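Local coordinates for protein inactive dihydroorotase-like domain (Chaetomium thermophilum, PDB 5NNL) that is an inactive relative of the dihydroorotases, built around the alpha/beta barrel of the amidohydrolase superfamily, at residues V175-C180 with I212-S217; F290-E295 with K304-V309; Q114-F119 with L141-L146. One frame throughout, in Å; residues are numbered along the deposited sequence.

Contact 1: residues V175-C180 with I212-S217; sequences VTCDVC and IIDVFS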
ATOM      1  N   VAL A 175      -4.449  17.115   2.327  1.00 38.16           N
ATOM      2  CA  VAL A 175      -4.842  15.714   2.424  1.00 36.46           C
ATOM      3  C   VAL A 175      -4.618  15.031   1.083  1.00 32.53           C
ATOM      4  O   VAL A 175      -4.878  15.609   0.022  1.00 33.33           O
ATOM      5  CB  VAL A 175      -6.308  15.560   2.889  1.00 33.33           C
ATOM      6  CG1 VAL A 175      -7.248  16.296   1.978  1.00 31.79           C
ATOM      7  CG2 VAL A 175      -6.691  14.088   2.988  1.00 33.70           C
ATOM      8  N   THR A 176      -4.118  13.799   1.141  1.00 31.16           N
ATOM      9  CA  THR A 176      -4.048  12.906  -0.006  1.00 33.97           C
ATOM     10  C   THR A 176      -4.646  11.568   0.405  1.00 29.73           C
ATOM     11  O   THR A 176      -4.895  11.320   1.586  1.00 29.10           O
ATOM     12  CB  THR A 176      -2.605  12.722  -0.504  1.00 32.56           C
ATOM     13  OG1 THR A 176      -1.814  12.101   0.516  1.00 29.24           O
ATOM     14  CG2 THR A 176      -1.987  14.063  -0.873  1.00 36.33           C
ATOM     15  N   CYS A 177      -4.892  10.696  -0.571  1.00 28.20           N
ATOM     16  CA  CYS A 177      -5.510   9.420  -0.247  1.00 28.12           C
ATOM     17  C   CYS A 177      -5.157   8.372  -1.288  1.00 27.14           C
ATOM     18  O   CYS A 177      -4.715   8.685  -2.396  1.00 27.41           O
ATOM     19  CB  CYS A 177      -7.036   9.539  -0.151  1.00 25.00           C
ATOM     20  SG  CYS A 177      -7.841   9.958  -1.716  1.00 28.48           S
ATOM     21  N   ASP A 178      -5.380   7.112  -0.915  1.00 27.08           N
ATOM     22  CA  ASP A 178      -5.260   6.000  -1.843  1.00 28.86           C
ATOM     23  C   ASP A 178      -6.468   5.085  -1.712  1.00 28.82           C
ATOM     24  O   ASP A 178      -7.227   5.149  -0.742  1.00 28.33           O
ATOM     25  CB  ASP A 178      -3.971   5.184  -1.617  1.00 26.65           C
ATOM     26  CG  ASP A 178      -3.978   4.406  -0.312  1.00 28.55           C
ATOM     27  OD1 ASP A 178      -3.299   4.839   0.643  1.00 29.50           O
ATOM     28  OD2 ASP A 178      -4.653   3.355  -0.241  1.00 28.77           O
ATOM     29  N   VAL A 179      -6.647   4.248  -2.730  1.00 27.44           N
ATOM     30  CA  VAL A 179      -7.572   3.127  -2.676  1.00 27.31           C
ATOM     31  C   VAL A 179      -6.782   1.872  -3.006  1.00 24.22           C
ATOM     32  O   VAL A 179      -5.829   1.902  -3.791  1.00 24.17           O
ATOM     33  CB  VAL A 179      -8.772   3.281  -3.643  1.00 27.03           C
ATOM     34  CG1 VAL A 179      -9.431   4.635  -3.472  1.00 27.93           C
ATOM     35  CG2 VAL A 179      -8.346   3.082  -5.082  1.00 30.76           C
ATOM     36  N   CYS A 180      -7.178   0.765  -2.394  1.00 26.69           N
ATOM     37  CA  CYS A 180      -6.622  -0.524  -2.769  1.00 27.76           C
ATOM     38  C   CYS A 180      -7.151  -0.925  -4.138  1.00 27.81           C
ATOM     39  O   CYS A 180      -8.329  -0.725  -4.445  1.00 25.46           O
ATOM     40  CB  CYS A 180      -6.984  -1.589  -1.738  1.00 29.06           C
ATOM     41  SG  CYS A 180      -6.561  -1.157  -0.044  1.00 29.23           S
ATOM     42  N   ILE A 212      -9.416  12.733  -7.543  1.00 35.78           N
ATOM     43  CA  ILE A 212      -9.219  12.952  -6.114  1.00 35.75           C
ATOM     44  C   ILE A 212      -8.291  11.904  -5.521  1.00 32.97           C
ATOM     45  O   ILE A 212      -7.624  12.159  -4.514  1.00 29.98           O
ATOM     46  CB  ILE A 212     -10.583  12.953  -5.399  1.00 34.46           C
ATOM     47  CG1 ILE A 212     -11.496  14.041  -5.976  1.00 34.58           C
ATOM     48  CG2 ILE A 212     -10.421  13.099  -3.880  1.00 36.44           C
ATOM     49  CD1 ILE A 212     -10.856  15.410  -6.114  1.00 36.91           C
ATOM     50  N   ILE A 213      -8.242  10.716  -6.111  1.00 33.26           N
ATOM     51  CA  ILE A 213      -7.412   9.637  -5.592  1.00 31.47           C
ATOM     52  C   ILE A 213      -5.988   9.854  -6.088  1.00 31.48           C
ATOM     53  O   ILE A 213      -5.734   9.863  -7.297  1.00 30.73           O
ATOM     54  CB  ILE A 213      -7.961   8.269  -6.022  1.00 30.87           C
ATOM     55  CG1 ILE A 213      -9.441   8.156  -5.637  1.00 33.57           C
ATOM     56  CG2 ILE A 213      -7.158   7.149  -5.381  1.00 29.40           C
ATOM     57  CD1 ILE A 213     -10.145   6.946  -6.201  1.00 30.35           C
ATOM     58  N   ASP A 214      -5.060  10.045  -5.154  1.00 31.01           N
ATOM     59  CA  ASP A 214      -3.678  10.355  -5.491  1.00 30.13           C
ATOM     60  C   ASP A 214      -2.838   9.111  -5.742  1.00 28.07           C
ATOM     61  O   ASP A 214      -1.910   9.158  -6.557  1.00 28.08           O
ATOM     62  CB  ASP A 214      -3.045  11.181  -4.365  1.00 31.53           C
ATOM     63  CG  ASP A 214      -3.805  12.465  -4.090  1.00 33.59           C
ATOM     64  OD1 ASP A 214      -3.752  13.390  -4.930  1.00 35.53           O
ATOM     65  OD2 ASP A 214      -4.488  12.540  -3.046  1.00 33.34           O
ATOM     66  N   VAL A 215      -3.160   7.995  -5.084  1.00 27.04           N
ATOM     67  CA  VAL A 215      -2.295   6.823  -5.058  1.00 27.31           C
ATOM     68  C   VAL A 215      -3.128   5.550  -5.136  1.00 26.22           C
ATOM     69  O   VAL A 215      -4.232   5.469  -4.592  1.00 23.57           O
ATOM     70  CB  VAL A 215      -1.427   6.808  -3.777  1.00 26.49           C
ATOM     71  CG1 VAL A 215      -0.598   5.526  -3.681  1.00 27.11           C
ATOM     72  CG2 VAL A 215      -0.532   8.031  -3.722  1.00 30.10           C
ATOM     73  N   PHE A 216      -2.578   4.546  -5.814  1.00 23.47           N
ATOM     74  CA  PHE A 216      -3.066   3.179  -5.722  1.00 25.01           C
ATOM     75  C   PHE A 216      -2.147   2.392  -4.799  1.00 28.30           C
ATOM     76  O   PHE A 216      -0.922   2.530  -4.863  1.00 28.16           O
ATOM     77  CB  PHE A 216      -3.105   2.495  -7.092  1.00 27.89           C
ATOM     78  CG  PHE A 216      -4.223   2.958  -7.990  1.00 27.90           C
ATOM     79  CD1 PHE A 216      -5.493   3.196  -7.493  1.00 27.31           C
ATOM     80  CD2 PHE A 216      -3.998   3.133  -9.342  1.00 28.74           C
ATOM     81  CE1 PHE A 216      -6.509   3.610  -8.329  1.00 31.16           C
ATOM     82  CE2 PHE A 216      -5.010   3.544 -10.180  1.00 28.60           C
ATOM     83  CZ  PHE A 216      -6.263   3.782  -9.679  1.00 26.24           C
ATOM     84  N   SER A 217      -2.740   1.568  -3.943  1.00 24.56           N
ATOM     85  CA  SER A 217      -1.980   0.663  -3.099  1.00 28.36           C
ATOM     86  C   SER A 217      -2.513  -0.747  -3.284  1.00 26.57           C
ATOM     87  O   SER A 217      -3.598  -0.959  -3.830  1.00 25.95           O
ATOM     88  CB  SER A 217      -2.053   1.057  -1.615  1.00 30.24           C
ATOM     89  OG  SER A 217      -3.353   0.836  -1.097  1.00 30.35           O
TER
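Ser217 OG donates to Asp178 OD2 at 3.0 Å, arriving from above the carboxylate plane, 62° out of it; Asp178 OD2 also accepts from Ala155 N, while Asp178 OD1 is held by His152 and Ser154. Asp214 OD2 takes the backbone Cys177 N on its anti lone pair at 3.1 Å, and Lys169 adds a salt bridge to the same oxygen. Thr176 lies close by, its side chain crossing that of Asp214 at about a right angle, and its OG1 bonds to His152. The backbones run parallel from Asp178 and Val215 to Cys180 and Ser217. Val179 N donates to Val215 O, and Ser217 N gives Val179 O a nearly straight bond of 3.1 Å (171° at the hydrogen). Beyond these bonds, Val179 splits its two methyls: CG1 meets Ile213 CD1 at 3.6 Å, and CG2 lies 3.7 Å from Phe216 CD1, at the ring edge and in its plane. On the face of Val215 and Ser217, the buried Asp178 carboxylate receives Ser217 OG and Ala155 N, with His152 and Ser154 at its other oxygen, an arrangement consistent with a charged group, whereas the face of Val179 and Phe216 is apolar.

Contact 2: residues F290-E295 with K304-V309; sequences FAVPTE and KVLKGV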
ATOM      1  N   PHE A 290      -2.881 -13.081 -20.548  1.00 43.76           N
ATOM      2  CA  PHE A 290      -2.392 -14.190 -19.745  1.00 42.21           C
ATOM      3  C   PHE A 290      -3.489 -14.595 -18.776  1.00 44.97           C
ATOM      4  O   PHE A 290      -4.277 -13.758 -18.326  1.00 46.41           O
ATOM      5  CB  PHE A 290      -1.117 -13.821 -18.981  1.00 42.83           C
ATOM      6  CG  PHE A 290      -1.360 -12.939 -17.788  1.00 40.39           C
ATOM      7  CD1 PHE A 290      -1.501 -11.571 -17.939  1.00 40.16           C
ATOM      8  CD2 PHE A 290      -1.447 -13.480 -16.518  1.00 42.63           C
ATOM      9  CE1 PHE A 290      -1.725 -10.761 -16.844  1.00 38.58           C
ATOM     10  CE2 PHE A 290      -1.668 -12.674 -15.421  1.00 41.51           C
ATOM     11  CZ  PHE A 290      -1.808 -11.313 -15.584  1.00 34.91           C
ATOM     12  N   ALA A 291      -3.533 -15.883 -18.462  1.00 42.69           N
ATOM     13  CA  ALA A 291      -4.495 -16.407 -17.506  1.00 46.74           C
ATOM     14  C   ALA A 291      -3.936 -16.260 -16.099  1.00 48.21           C
ATOM     15  O   ALA A 291      -2.818 -16.704 -15.820  1.00 47.59           O
ATOM     16  CB  ALA A 291      -4.807 -17.873 -17.801  1.00 48.04           C
ATOM     17  N   VAL A 292      -4.709 -15.632 -15.220  1.00 47.22           N
ATOM     18  CA  VAL A 292      -4.301 -15.507 -13.825  1.00 48.48           C
ATOM     19  C   VAL A 292      -3.998 -16.917 -13.332  1.00 52.95           C
ATOM     20  O   VAL A 292      -4.883 -17.785 -13.371  1.00 54.62           O
ATOM     21  CB  VAL A 292      -5.378 -14.823 -12.970  1.00 46.19           C
ATOM     22  CG1 VAL A 292      -4.914 -14.711 -11.523  1.00 47.40           C
ATOM     23  CG2 VAL A 292      -5.701 -13.447 -13.523  1.00 46.56           C
ATOM     24  N   PRO A 293      -2.778 -17.200 -12.877  1.00 52.43           N
ATOM     25  CA  PRO A 293      -2.411 -18.592 -12.572  1.00 56.17           C
ATOM     26  C   PRO A 293      -3.360 -19.222 -11.564  1.00 58.72           C
ATOM     27  O   PRO A 293      -3.518 -18.736 -10.441  1.00 58.54           O
ATOM     28  CB  PRO A 293      -0.984 -18.473 -12.020  1.00 54.26           C
ATOM     29  CG  PRO A 293      -0.818 -17.041 -11.644  1.00 54.80           C
ATOM     30  CD  PRO A 293      -1.680 -16.266 -12.583  1.00 51.53           C
ATOM     31  N   THR A 294      -3.996 -20.316 -11.980  1.00 59.81           N
ATOM     32  CA  THR A 294      -4.878 -21.092 -11.119  1.00 61.70           C
ATOM     33  C   THR A 294      -4.115 -21.964 -10.123  1.00 62.38           C
ATOM     34  O   THR A 294      -4.740 -22.765  -9.420  1.00 64.24           O
ATOM     35  CB  THR A 294      -5.800 -21.972 -11.973  1.00 62.45           C
ATOM     36  OG1 THR A 294      -5.594 -21.681 -13.361  1.00 62.98           O
ATOM     37  CG2 THR A 294      -7.267 -21.729 -11.621  1.00 58.93           C
ATOM     38  N   GLU A 295      -2.791 -21.823 -10.042  1.00 64.72           N
ATOM     39  CA  GLU A 295      -1.974 -22.665  -9.175  1.00 64.68           C
ATOM     40  C   GLU A 295      -1.383 -21.864  -8.022  1.00 64.79           C
ATOM     41  O   GLU A 295      -1.900 -21.903  -6.900  1.00 69.69           O
ATOM     42  CB  GLU A 295      -0.847 -23.326  -9.978  1.00 62.09           C
ATOM     43  CG  GLU A 295      -1.320 -24.235 -11.110  1.00 60.82           C
ATOM     44  CD  GLU A 295      -1.729 -23.468 -12.359  1.00 66.50           C
ATOM     45  OE1 GLU A 295      -1.610 -22.222 -12.368  1.00 63.11           O
ATOM     46  OE2 GLU A 295      -2.165 -24.116 -13.337  1.00 66.78           O
ATOM     47  N   LYS A 304      -9.365 -16.160 -14.840  1.00 49.88           N
ATOM     48  CA  LYS A 304      -9.718 -15.038 -15.696  1.00 45.21           C
ATOM     49  C   LYS A 304      -8.495 -14.590 -16.487  1.00 44.85           C
ATOM     50  O   LYS A 304      -7.349 -14.841 -16.106  1.00 46.99           O
ATOM     51  CB  LYS A 304     -10.269 -13.869 -14.876  1.00 42.72           C
ATOM     52  CG  LYS A 304     -11.531 -14.196 -14.099  1.00 49.23           C
ATOM     53  CD  LYS A 304     -12.724 -14.400 -15.026  1.00 51.78           C
ATOM     54  CE  LYS A 304     -13.909 -15.017 -14.294  1.00 56.12           C
ATOM     55  NZ  LYS A 304     -14.790 -15.793 -15.222  1.00 56.22           N
ATOM     56  N   VAL A 305      -8.753 -13.917 -17.602  1.00 40.24           N
ATOM     57  CA  VAL A 305      -7.710 -13.476 -18.519  1.00 41.00           C
ATOM     58  C   VAL A 305      -7.574 -11.965 -18.397  1.00 38.68           C
ATOM     59  O   VAL A 305      -8.541 -11.226 -18.618  1.00 41.05           O
ATOM     60  CB  VAL A 305      -8.023 -13.887 -19.964  1.00 42.55           C
ATOM     61  CG1 VAL A 305      -6.994 -13.308 -20.921  1.00 42.48           C
ATOM     62  CG2 VAL A 305      -8.056 -15.398 -20.073  1.00 42.18           C
ATOM     63  N   LEU A 306      -6.374 -11.511 -18.055  1.00 37.03           N
ATOM     64  CA  LEU A 306      -6.061 -10.095 -17.967  1.00 36.26           C
ATOM     65  C   LEU A 306      -5.011  -9.744 -19.014  1.00 37.69           C
ATOM     66  O   LEU A 306      -4.469 -10.613 -19.702  1.00 36.83           O
ATOM     67  CB  LEU A 306      -5.566  -9.733 -16.562  1.00 35.26           C
ATOM     68  CG  LEU A 306      -6.508 -10.104 -15.412  1.00 36.72           C
ATOM     69  CD1 LEU A 306      -5.837  -9.867 -14.066  1.00 32.85           C
ATOM     70  CD2 LEU A 306      -7.813  -9.325 -15.503  1.00 35.29           C
ATOM     71  N   LYS A 307      -4.732  -8.448 -19.138  1.00 37.80           N
ATOM     72  CA  LYS A 307      -3.678  -7.959 -20.013  1.00 37.07           C
ATOM     73  C   LYS A 307      -2.630  -7.205 -19.203  1.00 35.40           C
ATOM     74  O   LYS A 307      -2.939  -6.569 -18.191  1.00 33.32           O
ATOM     75  CB  LYS A 307      -4.246  -7.051 -21.106  1.00 37.75           C
ATOM     76  CG  LYS A 307      -5.279  -7.753 -21.976  1.00 43.87           C
ATOM     77  CD  LYS A 307      -5.194  -7.341 -23.434  1.00 43.39           C
ATOM     78  CE  LYS A 307      -6.211  -8.107 -24.265  1.00 47.60           C
ATOM     79  NZ  LYS A 307      -6.038  -7.918 -25.736  1.00 55.21           N
ATOM     80  N   GLY A 308      -1.385  -7.287 -19.661  1.00 33.76           N
ATOM     81  CA  GLY A 308      -0.288  -6.618 -18.995  1.00 32.78           C
ATOM     82  C   GLY A 308       0.705  -7.589 -18.396  1.00 30.57           C
ATOM     83  O   GLY A 308       0.563  -8.007 -17.242  1.00 33.58           O
ATOM     84  N   VAL A 309       1.718  -7.955 -19.174  1.00 29.49           N
ATOM     85  CA  VAL A 309       2.769  -8.862 -18.729  1.00 28.23           C
ATOM     86  C   VAL A 309       4.007  -8.040 -18.404  1.00 32.23           C
ATOM     87  O   VAL A 309       4.404  -7.164 -19.182  1.00 32.37           O
ATOM     88  CB  VAL A 309       3.068  -9.931 -19.796  1.00 34.76           C
ATOM     89  CG1 VAL A 309       4.356 -10.693 -19.474  1.00 36.59           C
ATOM     90  CG2 VAL A 309       1.899 -10.906 -19.899  1.00 36.77           C
TER
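Leu306 packs against both Phe290 and Val292. Its CD1 lies 3.6 Å from Val292 CG2, and its CB is 4.0 Å from Phe290 CE1. Phe290 takes a chi1 of 75°, with CG between its own backbone N and carbonyl carbon, and the CD1-CE1 side of the ring is turned to residues 306-309. There Phe290 CD1 meets Val309 CG2 at 4.0 Å, and Phe290 CE1 comes within 3.6 Å of Gly308 O. Gly308 has a positive phi of 114°, a backbone conformation that suits a residue without a side chain. Pro244 of helix 242-251 touches both Phe290 and Leu306, and Leu245 and Thr248 also lie against the leucine. Outward from this patch, Phe290 and Leu306 form a hydrogen-bonded antiparallel pair, N to O in both directions at 3.1 Å. Ala291 and Val305 follow as a non-hydrogen-bonded pair on the opposite, exposed face. At the outer edge Val292 N donates to Lys304 O over 2.9 Å, extending the backbone pairing one residue past strand 281-291. Two consecutive antiparallel strands make this the loop end of a beta hairpin with a long connection, consistent with the small beta domain that accompanies the barrel in amidohydrolases.

Contact 3: residues Q114-F119 with L141-L146; sequences QVEAHF and LLLASL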
ATOM      1  N   GLN A 114      -5.865  11.538  22.144  1.00 39.46           N
ATOM      2  CA  GLN A 114      -4.808  10.554  21.930  1.00 39.11           C
ATOM      3  C   GLN A 114      -4.105  10.784  20.599  1.00 38.13           C
ATOM      4  O   GLN A 114      -2.875  10.689  20.513  1.00 36.73           O
ATOM      5  CB  GLN A 114      -5.380   9.138  21.986  1.00 38.54           C
ATOM      6  CG  GLN A 114      -6.163   8.822  23.247  1.00 39.77           C
ATOM      7  CD  GLN A 114      -6.876   7.491  23.163  1.00 43.32           C
ATOM      8  OE1 GLN A 114      -6.253   6.456  22.921  1.00 43.48           O
ATOM      9  NE2 GLN A 114      -8.193   7.512  23.346  1.00 42.89           N
ATOM     10  N   VAL A 115      -4.869  11.084  19.548  1.00 36.87           N
ATOM     11  CA  VAL A 115      -4.263  11.352  18.248  1.00 38.19           C
ATOM     12  C   VAL A 115      -3.507  12.674  18.281  1.00 38.22           C
ATOM     13  O   VAL A 115      -2.443  12.811  17.665  1.00 36.56           O
ATOM     14  CB  VAL A 115      -5.339  11.329  17.145  1.00 36.36           C
ATOM     15  CG1 VAL A 115      -4.764  11.785  15.804  1.00 34.97           C
ATOM     16  CG2 VAL A 115      -5.925   9.928  17.012  1.00 35.75           C
ATOM     17  N   GLU A 116      -4.037  13.664  19.004  1.00 36.21           N
ATOM     18  CA  GLU A 116      -3.359  14.954  19.102  1.00 40.58           C
ATOM     19  C   GLU A 116      -1.960  14.800  19.681  1.00 41.02           C
ATOM     20  O   GLU A 116      -1.039  15.518  19.275  1.00 40.67           O
ATOM     21  CB  GLU A 116      -4.189  15.920  19.956  1.00 40.63           C
ATOM     22  CG  GLU A 116      -3.467  17.202  20.386  1.00 40.73           C
ATOM     23  CD  GLU A 116      -3.111  18.109  19.223  1.00 44.24           C
ATOM     24  OE1 GLU A 116      -3.613  17.875  18.106  1.00 45.15           O
ATOM     25  OE2 GLU A 116      -2.330  19.064  19.427  1.00 46.15           O
ATOM     26  N   ALA A 117      -1.781  13.875  20.626  1.00 39.11           N
ATOM     27  CA  ALA A 117      -0.469  13.671  21.229  1.00 40.22           C
ATOM     28  C   ALA A 117       0.564  13.302  20.170  1.00 41.36           C
ATOM     29  O   ALA A 117       1.652  13.885  20.117  1.00 42.42           O
ATOM     30  CB  ALA A 117      -0.556  12.592  22.311  1.00 38.96           C
ATOM     31  N   HIS A 118       0.227  12.345  19.301  1.00 43.27           N
ATOM     32  CA  HIS A 118       1.135  11.970  18.221  1.00 38.42           C
ATOM     33  C   HIS A 118       1.402  13.146  17.290  1.00 41.14           C
ATOM     34  O   HIS A 118       2.547  13.377  16.884  1.00 41.12           O
ATOM     35  CB  HIS A 118       0.559  10.788  17.444  1.00 39.61           C
ATOM     36  CG  HIS A 118       0.416   9.541  18.259  1.00 39.26           C
ATOM     37  ND1 HIS A 118       1.401   8.579  18.328  1.00 41.18           N
ATOM     38  CD2 HIS A 118      -0.598   9.095  19.037  1.00 39.90           C
ATOM     39  CE1 HIS A 118       1.000   7.596  19.114  1.00 43.68           C
ATOM     40  NE2 HIS A 118      -0.211   7.884  19.557  1.00 39.48           N
ATOM     41  N   PHE A 119       0.359  13.905  16.941  1.00 40.33           N
ATOM     42  CA  PHE A 119       0.557  15.094  16.118  1.00 39.86           C
ATOM     43  C   PHE A 119       1.508  16.088  16.778  1.00 42.43           C
ATOM     44  O   PHE A 119       2.222  16.819  16.080  1.00 42.71           O
ATOM     45  CB  PHE A 119      -0.786  15.764  15.826  1.00 43.13           C
ATOM     46  CG  PHE A 119      -1.451  15.264  14.582  1.00 37.36           C
ATOM     47  CD1 PHE A 119      -2.089  14.039  14.568  1.00 36.91           C
ATOM     48  CD2 PHE A 119      -1.439  16.024  13.430  1.00 41.27           C
ATOM     49  CE1 PHE A 119      -2.703  13.580  13.426  1.00 37.75           C
ATOM     50  CE2 PHE A 119      -2.051  15.574  12.284  1.00 40.24           C
ATOM     51  CZ  PHE A 119      -2.685  14.349  12.279  1.00 38.30           C
ATOM     52  N   LEU A 141      -8.625  14.734  10.126  1.00 32.89           N
ATOM     53  CA  LEU A 141      -8.507  15.802   9.138  1.00 32.96           C
ATOM     54  C   LEU A 141      -8.541  17.176   9.799  1.00 35.04           C
ATOM     55  O   LEU A 141      -7.881  18.112   9.331  1.00 33.43           O
ATOM     56  CB  LEU A 141      -9.622  15.690   8.097  1.00 32.22           C
ATOM     57  CG  LEU A 141      -9.571  14.516   7.111  1.00 29.86           C
ATOM     58  CD1 LEU A 141     -10.724  14.611   6.121  1.00 32.45           C
ATOM     59  CD2 LEU A 141      -8.239  14.461   6.375  1.00 37.68           C
ATOM     60  N   LEU A 142      -9.321  17.327  10.872  1.00 35.24           N
ATOM     61  CA  LEU A 142      -9.311  18.587  11.609  1.00 34.31           C
ATOM     62  C   LEU A 142      -7.933  18.853  12.203  1.00 34.53           C
ATOM     63  O   LEU A 142      -7.411  19.971  12.119  1.00 33.62           O
ATOM     64  CB  LEU A 142     -10.370  18.562  12.710  1.00 32.04           C
ATOM     65  CG  LEU A 142     -10.414  19.819  13.585  1.00 31.05           C
ATOM     66  CD1 LEU A 142     -10.800  21.041  12.760  1.00 32.01           C
ATOM     67  CD2 LEU A 142     -11.366  19.634  14.751  1.00 35.14           C
ATOM     68  N   LEU A 143      -7.329  17.832  12.810  1.00 31.36           N
ATOM     69  CA  LEU A 143      -6.021  18.003  13.432  1.00 36.72           C
ATOM     70  C   LEU A 143      -4.966  18.370  12.395  1.00 39.59           C
ATOM     71  O   LEU A 143      -4.152  19.273  12.617  1.00 41.57           O
ATOM     72  CB  LEU A 143      -5.635  16.730  14.185  1.00 35.58           C
ATOM     73  CG  LEU A 143      -6.534  16.409  15.384  1.00 34.07           C
ATOM     74  CD1 LEU A 143      -6.184  15.069  16.005  1.00 33.55           C
ATOM     75  CD2 LEU A 143      -6.455  17.503  16.433  1.00 40.25           C
ATOM     76  N   ALA A 144      -4.970  17.687  11.247  1.00 38.44           N
ATOM     77  CA  ALA A 144      -4.028  18.035  10.189  1.00 40.11           C
ATOM     78  C   ALA A 144      -4.185  19.492   9.780  1.00 42.53           C
ATOM     79  O   ALA A 144      -3.191  20.191   9.546  1.00 43.52           O
ATOM     80  CB  ALA A 144      -4.223  17.117   8.983  1.00 40.93           C
ATOM     81  N   SER A 145      -5.430  19.970   9.697  1.00 39.26           N
ATOM     82  CA  SER A 145      -5.671  21.370   9.361  1.00 38.95           C
ATOM     83  C   SER A 145      -5.200  22.298  10.475  1.00 43.74           C
ATOM     84  O   SER A 145      -4.632  23.363  10.204  1.00 46.69           O
ATOM     85  CB  SER A 145      -7.156  21.597   9.084  1.00 38.86           C
ATOM     86  OG  SER A 145      -7.409  22.968   8.829  1.00 42.77           O
ATOM     87  N   LEU A 146      -5.429  21.916  11.733  1.00 42.01           N
ATOM     88  CA  LEU A 146      -5.062  22.785  12.845  1.00 42.64           C
ATOM     89  C   LEU A 146      -3.555  22.829  13.058  1.00 45.75           C
ATOM     90  O   LEU A 146      -3.038  23.819  13.581  1.00 45.81           O
ATOM     91  CB  LEU A 146      -5.764  22.329  14.125  1.00 41.25           C
ATOM     92  CG  LEU A 146      -7.287  22.514  14.162  1.00 36.89           C
ATOM     93  CD1 LEU A 146      -7.866  21.955  15.450  1.00 35.49           C
ATOM     94  CD2 LEU A 146      -7.672  23.975  14.013  1.00 36.81           C
TER
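Glu116 meets Leu143 with a bent chain: its CG is anti to the backbone N (chi1 168°), and a chi2 of 65° folds CD back. At the end of this bent chain Glu116 OE1 lies 3.3 Å from Leu143 CD2. The polar role of that oxygen is a hydrogen bond with His147 NE2, just beyond the end of helix 134-146, which ties the two helices together next to the leucine. Leu143 itself has CG anti to its carbonyl carbon, beside its backbone N, and its other methyl, CD1, meets Val115 CG1 at 3.6 Å, the two side chains passing each other at a slant. The same residue also presents CB to an aromatic ring. Leu143 CB sits over one face of Phe119, 4.1 Å from the ring centroid and 6° off the ring normal, a CH-pi contact placed squarely over the centre.

The segments belong to two helices of the outer layer of the barrel, 111-121 and 134-146, which are joined through strand 128-130. They run in the same general direction, as neighbouring helices around an alpha/beta barrel do, with segment axes 10.6 Å apart at their closest. Toward the strands, Val115 and Phe119 rest on Ile100, and Ala144 rests on Ile151.

Phe119 is bordered by its own helix as well: Val115 O lies at the ring edge, in plane, while accepting the helical bond from Phe119 N at 3.1 Å. Farther out on the ring, Phe119 CE2 approaches the backbone of the opposite helix, 3.7 Å from Ala144 N, and touches Ala144 CB at 4.2 Å. The ring of His147 also meets that of Phe119.

Contact 3 comes first along the chain, followed by contact 1 and then contact 2. Contacts 1 and 3, with centres about 20 Å apart, touch directly: Val175 CG2 packs against Leu141 CD2 at 3.7 Å, linking a barrel strand to an outer helix. Contact 1 lies deeper, its centre about 10 Å from that of the chain, whereas the centres of contacts 2 and 3 are each about 22 Å out. These two sit on opposite sides of the chain's centre, about 43 Å apart between centres. Contact 2 stays apart from contact 1 too, with nearest atoms about 13 Å away. The disulfide Cys191-Cys194 lies in the connection between the segments of contact 1.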